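Local atomic coordinates of ADP-ribosyltransferase (Staphylococcus aureus, PDB entry 1OJQ), a protein that transfers ADP-ribose from NAD+ to target proteins, probably Rho GTPases, as a C3-like mono-ADP-ribosyltransferase. Residues V10-W15 against G177-L182; S27-A32 against I72-T77. All blocks are in the same frame, centred on the assembly; numbering follows the deposited sequence. Where two conformers were deposited one is given.

Contact 1: V10-W15 against G177-L182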
loop_
_atom_site.group_PDB
_atom_site.type_symbol
_atom_site.label_atom_id
_atom_site.label_comp_id
_atom_site.label_asym_id
_atom_site.label_seq_id
_atom_site.Cartn_x
_atom_site.Cartn_y
_atom_site.Cartn_z
ATOM N N VAL A 10 10.422 -9.072 -14.277
ATOM C CA VAL A 10 11.379 -8.353 -15.116
ATOM C C VAL A 10 10.767 -7.079 -15.667
ATOM O O VAL A 10 11.414 -6.022 -15.666
ATOM C CB VAL A 10 11.883 -9.267 -16.248
ATOM C CG1 VAL A 10 12.660 -8.467 -17.280
ATOM C CG2 VAL A 10 12.739 -10.382 -15.671
ATOM N N GLU A 11 9.499 -7.131 -16.105
ATOM C CA GLU A 11 8.874 -5.904 -16.584
ATOM C C GLU A 11 8.560 -4.913 -15.482
ATOM O O GLU A 11 8.656 -3.695 -15.693
ATOM C CB GLU A 11 7.559 -6.204 -17.346
ATOM C CG GLU A 11 7.772 -7.012 -18.620
ATOM C CD GLU A 11 8.425 -6.225 -19.739
ATOM O OE1 GLU A 11 8.790 -6.850 -20.771
ATOM O OE2 GLU A 11 8.595 -4.999 -19.662
ATOM N N ALA A 12 8.154 -5.376 -14.304
ATOM C CA ALA A 12 7.947 -4.424 -13.210
ATOM C C ALA A 12 9.242 -3.693 -12.857
ATOM O O ALA A 12 9.225 -2.485 -12.641
ATOM C CB ALA A 12 7.369 -5.141 -11.997
ATOM N N THR A 13 10.370 -4.425 -12.792
ATOM C CA THR A 13 11.662 -3.803 -12.511
ATOM C C THR A 13 12.006 -2.755 -13.551
ATOM O O THR A 13 12.491 -1.658 -13.249
ATOM C CB THR A 13 12.788 -4.862 -12.454
ATOM O OG1 THR A 13 12.675 -5.601 -11.224
ATOM C CG2 THR A 13 14.154 -4.195 -12.453
ATOM N N LYS A 14 11.768 -3.066 -14.825
ATOM C CA LYS A 14 12.092 -2.106 -15.889
ATOM C C LYS A 14 11.314 -0.815 -15.707
ATOM O O LYS A 14 11.800 0.322 -15.763
ATOM C CB LYS A 14 11.780 -2.781 -17.234
ATOM C CG LYS A 14 12.122 -1.925 -18.446
ATOM C CD LYS A 14 11.827 -2.720 -19.714
ATOM C CE LYS A 14 11.708 -1.788 -20.914
ATOM N NZ LYS A 14 10.895 -2.464 -21.975
ATOM N N TRP A 15 10.007 -0.981 -15.474
ATOM C CA TRP A 15 9.117 0.170 -15.276
ATOM C C TRP A 15 9.523 0.925 -14.020
ATOM O O TRP A 15 9.706 2.139 -14.060
ATOM C CB TRP A 15 7.657 -0.261 -15.186
ATOM C CG TRP A 15 6.615 0.815 -15.139
ATOM C CD1 TRP A 15 6.013 1.425 -16.205
ATOM C CD2 TRP A 15 6.037 1.421 -13.975
ATOM N NE1 TRP A 15 5.103 2.370 -15.788
ATOM C CE2 TRP A 15 5.105 2.380 -14.413
ATOM C CE3 TRP A 15 6.229 1.237 -12.602
ATOM C CZ2 TRP A 15 4.362 3.150 -13.522
ATOM C CZ3 TRP A 15 5.508 1.990 -11.704
ATOM C CH2 TRP A 15 4.589 2.930 -12.188
ATOM N N GLY A 177 13.249 -7.389 -3.620
ATOM C CA GLY A 177 12.484 -8.400 -4.311
ATOM C C GLY A 177 10.992 -8.253 -4.140
ATOM O O GLY A 177 10.248 -8.965 -4.808
ATOM N N GLN A 178 10.558 -7.327 -3.284
ATOM C CA GLN A 178 9.137 -7.100 -3.082
ATOM C C GLN A 178 8.514 -6.192 -4.139
ATOM O O GLN A 178 7.297 -5.978 -4.070
ATOM C CB GLN A 178 8.883 -6.481 -1.691
ATOM C CG GLN A 178 9.290 -7.381 -0.532
ATOM C CD GLN A 178 9.000 -6.678 0.787
ATOM O OE1 GLN A 178 8.776 -5.458 0.769
ATOM N NE2 GLN A 178 8.996 -7.426 1.877
ATOM N N GLN A 179 9.321 -5.668 -5.067
ATOM C CA GLN A 179 8.785 -4.743 -6.068
ATOM C C GLN A 179 8.061 -3.584 -5.395
ATOM O O GLN A 179 7.000 -3.161 -5.848
ATOM C CB GLN A 179 7.853 -5.509 -7.022
ATOM C CG GLN A 179 8.624 -6.500 -7.893
ATOM C CD GLN A 179 9.546 -5.839 -8.901
ATOM O OE1 GLN A 179 10.435 -6.536 -9.426
ATOM N NE2 GLN A 179 9.394 -4.575 -9.232
ATOM N N GLU A 180 8.624 -3.072 -4.305
ATOM C CA GLU A 180 7.909 -2.104 -3.487
ATOM C C GLU A 180 7.792 -0.728 -4.121
ATOM O O GLU A 180 8.716 -0.146 -4.660
ATOM C CB GLU A 180 8.569 -1.970 -2.094
ATOM C CG GLU A 180 7.729 -1.024 -1.203
ATOM C CD GLU A 180 8.107 -1.068 0.260
ATOM O OE1 GLU A 180 8.929 -1.919 0.671
ATOM O OE2 GLU A 180 7.563 -0.228 1.028
ATOM N N VAL A 181 6.575 -0.189 -4.018
ATOM C CA VAL A 181 6.291 1.209 -4.344
ATOM C C VAL A 181 5.869 1.901 -3.055
ATOM O O VAL A 181 4.954 1.383 -2.390
ATOM C CB VAL A 181 5.193 1.330 -5.414
ATOM C CG1 VAL A 181 4.700 2.752 -5.575
ATOM C CG2 VAL A 181 5.757 0.766 -6.721
ATOM N N LEU A 182 6.507 2.991 -2.680
ATOM C CA LEU A 182 6.166 3.713 -1.450
ATOM C C LEU A 182 5.290 4.907 -1.784
ATOM O O LEU A 182 5.707 5.722 -2.606
ATOM C CB LEU A 182 7.475 4.111 -0.764
ATOM C CG LEU A 182 7.363 4.597 0.679
ATOM C CD1 LEU A 182 6.760 3.513 1.564
ATOM C CD2 LEU A 182 8.730 5.062 1.163
#

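Contact 2: S27-A32 against I72-T77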
loop_
_atom_site.group_PDB
_atom_site.type_symbol
_atom_site.label_atom_id
_atom_site.label_comp_id
_atom_site.label_asym_id
_atom_site.label_seq_id
_atom_site.Cartn_x
_atom_site.Cartn_y
_atom_site.Cartn_z
ATOM N N SER A 27 22.250 10.943 -1.503
ATOM C CA SER A 27 22.602 9.973 -0.465
ATOM C C SER A 27 21.579 10.004 0.656
ATOM O O SER A 27 21.249 8.961 1.241
ATOM C CB SER A 27 23.997 10.275 0.091
ATOM O OG SER A 27 24.967 10.187 -0.940
ATOM N N LYS A 28 21.063 11.202 0.971
ATOM C CA LYS A 28 20.069 11.276 2.045
ATOM C C LYS A 28 18.755 10.595 1.680
ATOM O O LYS A 28 18.137 9.967 2.543
ATOM C CB LYS A 28 19.804 12.757 2.367
ATOM C CG LYS A 28 20.373 13.175 3.719
ATOM C CD LYS A 28 19.256 13.115 4.765
ATOM C CE LYS A 28 19.845 13.189 6.164
ATOM N NZ LYS A 28 18.985 12.505 7.160
ATOM N N ASP A 29 18.354 10.739 0.419
ATOM C CA ASP A 29 17.174 10.063 -0.108
ATOM C C ASP A 29 17.313 8.563 0.119
ATOM O O ASP A 29 16.432 7.852 0.599
ATOM C CB ASP A 29 16.991 10.337 -1.595
ATOM C CG ASP A 29 16.515 11.730 -1.934
ATOM O OD1 ASP A 29 15.691 12.274 -1.179
ATOM O OD2 ASP A 29 16.963 12.279 -2.967
ATOM N N LYS A 30 18.489 8.056 -0.252
ATOM C CA LYS A 30 18.687 6.603 -0.123
ATOM C C LYS A 30 18.571 6.127 1.313
ATOM O O LYS A 30 17.940 5.111 1.601
ATOM C CB LYS A 30 20.075 6.269 -0.680
ATOM C CG LYS A 30 20.147 6.497 -2.188
ATOM C CD LYS A 30 21.342 5.713 -2.713
ATOM C CE LYS A 30 22.414 6.654 -3.234
ATOM N NZ LYS A 30 23.630 5.866 -3.619
ATOM N N MET A 31 19.184 6.894 2.215
ATOM C CA MET A 31 19.193 6.574 3.632
ATOM C C MET A 31 17.791 6.596 4.225
ATOM O O MET A 31 17.422 5.744 5.039
ATOM C CB MET A 31 20.066 7.576 4.385
ATOM C CG MET A 31 20.082 7.501 5.895
ATOM S SD MET A 31 20.876 8.996 6.574
ATOM C CE MET A 31 19.581 9.607 7.647
ATOM N N ALA A 32 17.020 7.609 3.836
ATOM C CA ALA A 32 15.662 7.728 4.344
ATOM C C ALA A 32 14.815 6.543 3.920
ATOM O O ALA A 32 14.098 5.995 4.751
ATOM C CB ALA A 32 14.981 8.981 3.798
ATOM N N ILE A 72 9.854 11.006 -1.673
ATOM C CA ILE A 72 8.763 10.415 -2.480
ATOM C C ILE A 72 8.322 11.378 -3.566
ATOM O O ILE A 72 7.978 10.980 -4.682
ATOM C CB ILE A 72 7.623 10.006 -1.531
ATOM C CG1 ILE A 72 8.027 8.881 -0.551
ATOM C CG2 ILE A 72 6.344 9.623 -2.269
ATOM C CD1 ILE A 72 6.992 8.598 0.537
ATOM N N SER A 73 8.322 12.659 -3.282
ATOM C CA SER A 73 7.862 13.700 -4.210
ATOM C C SER A 73 8.771 13.807 -5.422
ATOM O O SER A 73 8.403 14.465 -6.394
ATOM C CB SER A 73 7.792 15.053 -3.475
ATOM O OG SER A 73 9.095 15.655 -3.382
ATOM N N LYS A 74 9.959 13.193 -5.371
ATOM C CA LYS A 74 10.911 13.301 -6.476
ATOM C C LYS A 74 10.533 12.465 -7.690
ATOM O O LYS A 74 11.136 12.622 -8.759
ATOM C CB LYS A 74 12.342 12.936 -6.026
ATOM C CG LYS A 74 12.909 14.077 -5.176
ATOM C CD LYS A 74 14.352 13.800 -4.776
ATOM C CE LYS A 74 14.913 14.934 -3.925
ATOM N NZ LYS A 74 16.366 14.673 -3.636
ATOM N N SER A 75 9.552 11.578 -7.533
ATOM C CA SER A 75 9.091 10.852 -8.717
ATOM C C SER A 75 7.565 10.760 -8.712
ATOM O O SER A 75 6.911 10.663 -7.672
ATOM C CB SER A 75 9.682 9.449 -8.856
ATOM O OG SER A 75 9.591 8.701 -7.654
ATOM N N VAL A 76 7.040 10.784 -9.931
ATOM C CA VAL A 76 5.613 10.547 -10.127
ATOM C C VAL A 76 5.435 9.365 -11.055
ATOM O O VAL A 76 6.308 8.974 -11.833
ATOM C CB VAL A 76 4.871 11.772 -10.691
ATOM C CG1 VAL A 76 4.977 12.929 -9.706
ATOM C CG2 VAL A 76 5.394 12.159 -12.070
ATOM N N THR A 77 4.261 8.738 -10.987
ATOM C CA THR A 77 4.046 7.611 -11.888
ATOM C C THR A 77 3.979 8.045 -13.351
ATOM O O THR A 77 3.232 8.965 -13.680
ATOM C CB THR A 77 2.729 6.878 -11.533
ATOM O OG1 THR A 77 1.669 7.846 -11.549
ATOM C CG2 THR A 77 2.791 6.293 -10.125
HETATM O O HOH W 1 15.528 15.039 -0.571
#

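Contact 1: V10-W15 against G177-L182
Gln179 gives this contact its largest share of surface, laying its terminal amide against Ala12 and Thr13 on helix 9-23. The two helix residues meet the amide differently. The methyl of Ala12 lies over one face of it, with Ala12 CB 3.5 Å from Gln179 NE2 and 3.8 Å from Gln179 CD. A side chain of one carbon suits this place because it lets the flat group settle close to the helix backbone, where Thr13 N stands 3.7 Å from Gln179 NE2.

Thr13 approaches the carbonyl end instead, its side chain crossing that of Gln179 at about a right angle. Thr13 OG1 is 3.0 Å from Gln179 OE1, within hydrogen-bonding range, and the angle CD-OE1-OG1 of about 127° suits a donor approaching a carbonyl oxygen. A weak bond to Leu9 O, one turn earlier in the helix, draws on the same hydroxyl proton. Threonine fits here since OG1 sits beside its own backbone N (chi1 -74°), where the hydroxyl can address both Gln179 and the preceding turn. Thr13 also touches Tyr166 of strand 165-166.

To reach the helix, the chain of Gln179 bends at chi2 (-68°), which brings the amide up to Ala12 and Thr13. At its root, Gln179 N is hydrogen-bonded to Asp168 OD2, and backbone bonds to Leu141 help hold the turn.

Gln178, Gln179 and Glu180 match the Gln-X-Glu signature of C3-like exoenzymes, with Gln179 the middle residue. Glu180 takes part in NAD+ binding, so the helix packs against the turn leading into a binding strand, consistent with the ADP-ribosylating toxin turn-turn (ARTT) loop of this family.

Contact 2: S27-A32 against I72-T77
The carboxylate of Asp29 meets the ammonium group of Lys74 at its oxygen edge, with NZ almost level with the plane of the group. Lys74 NZ donates to the syn lone pair of Asp29 OD2, the one on the side of the other oxygen, 2.6 Å away; the CG-OD2-NZ angle is about 123°. Asp29 OD1 lies farther off, 3.5 Å from Lys74 NZ, so the salt bridge is one-sided rather than bidentate. From NZ the lysine chain climbs over one face of the carboxylate, bringing Lys74 CD to 3.5 Å from Asp29 OD2. A water lies off the plane on the other side; it donates to Asp29 OD1 at 2.8 Å and accepts a weak bond from Lys74 NZ at 3.2 Å, closing a small ring around the charged pair.

The two side chains come from opposite directions. Lysine suits its position because its chain, extended beyond CG, has the length to reach the carboxylate from Lys74 CA, 9.5 Å from Asp29 CA. Along the way it touches Ala23 of helix 9-23. Asp29 has CG beside its backbone N (chi1 -73°), turning the carboxylate back toward the start of helix 27-38. There Asp29 OD2 also accepts from Ser26 N, the aspartate half of a capping box, while Asp29 OD1 bonds to Thr71 OG1 of helix 59-73.

Both oxygens of this buried carboxylate are thus shared among several partners. The lysine beside it and the amino end of helix 27-38 nearby would probably favour the ionised form, and the short bond at OD2 is consistent with a full charge pair tying helix 27-38 to the chain around the end of helix 59-73.

The centres of contacts 1 and 2 lie 15 Å apart, and the two touch directly: Leu182 O packs 4.0 Å from Ile72 CG2. Helix 9-23 belongs to contact 1 and helix 27-38, next in the chain, to contact 2. Along the sequence the order is 10-15, 27-32, 72-77, 177-182, so contact 2 falls wholly between the halves of contact 1. Contact 1 joins helix 9-23 to the turn that enters strand 180-183 of the three-stranded antiparallel sheet, and contact 2 joins helix 27-38 to Lys74, near the end of helix 59-73. Both involve the amino-terminal helices, contact 1 next to the NAD+-binding residue Glu180.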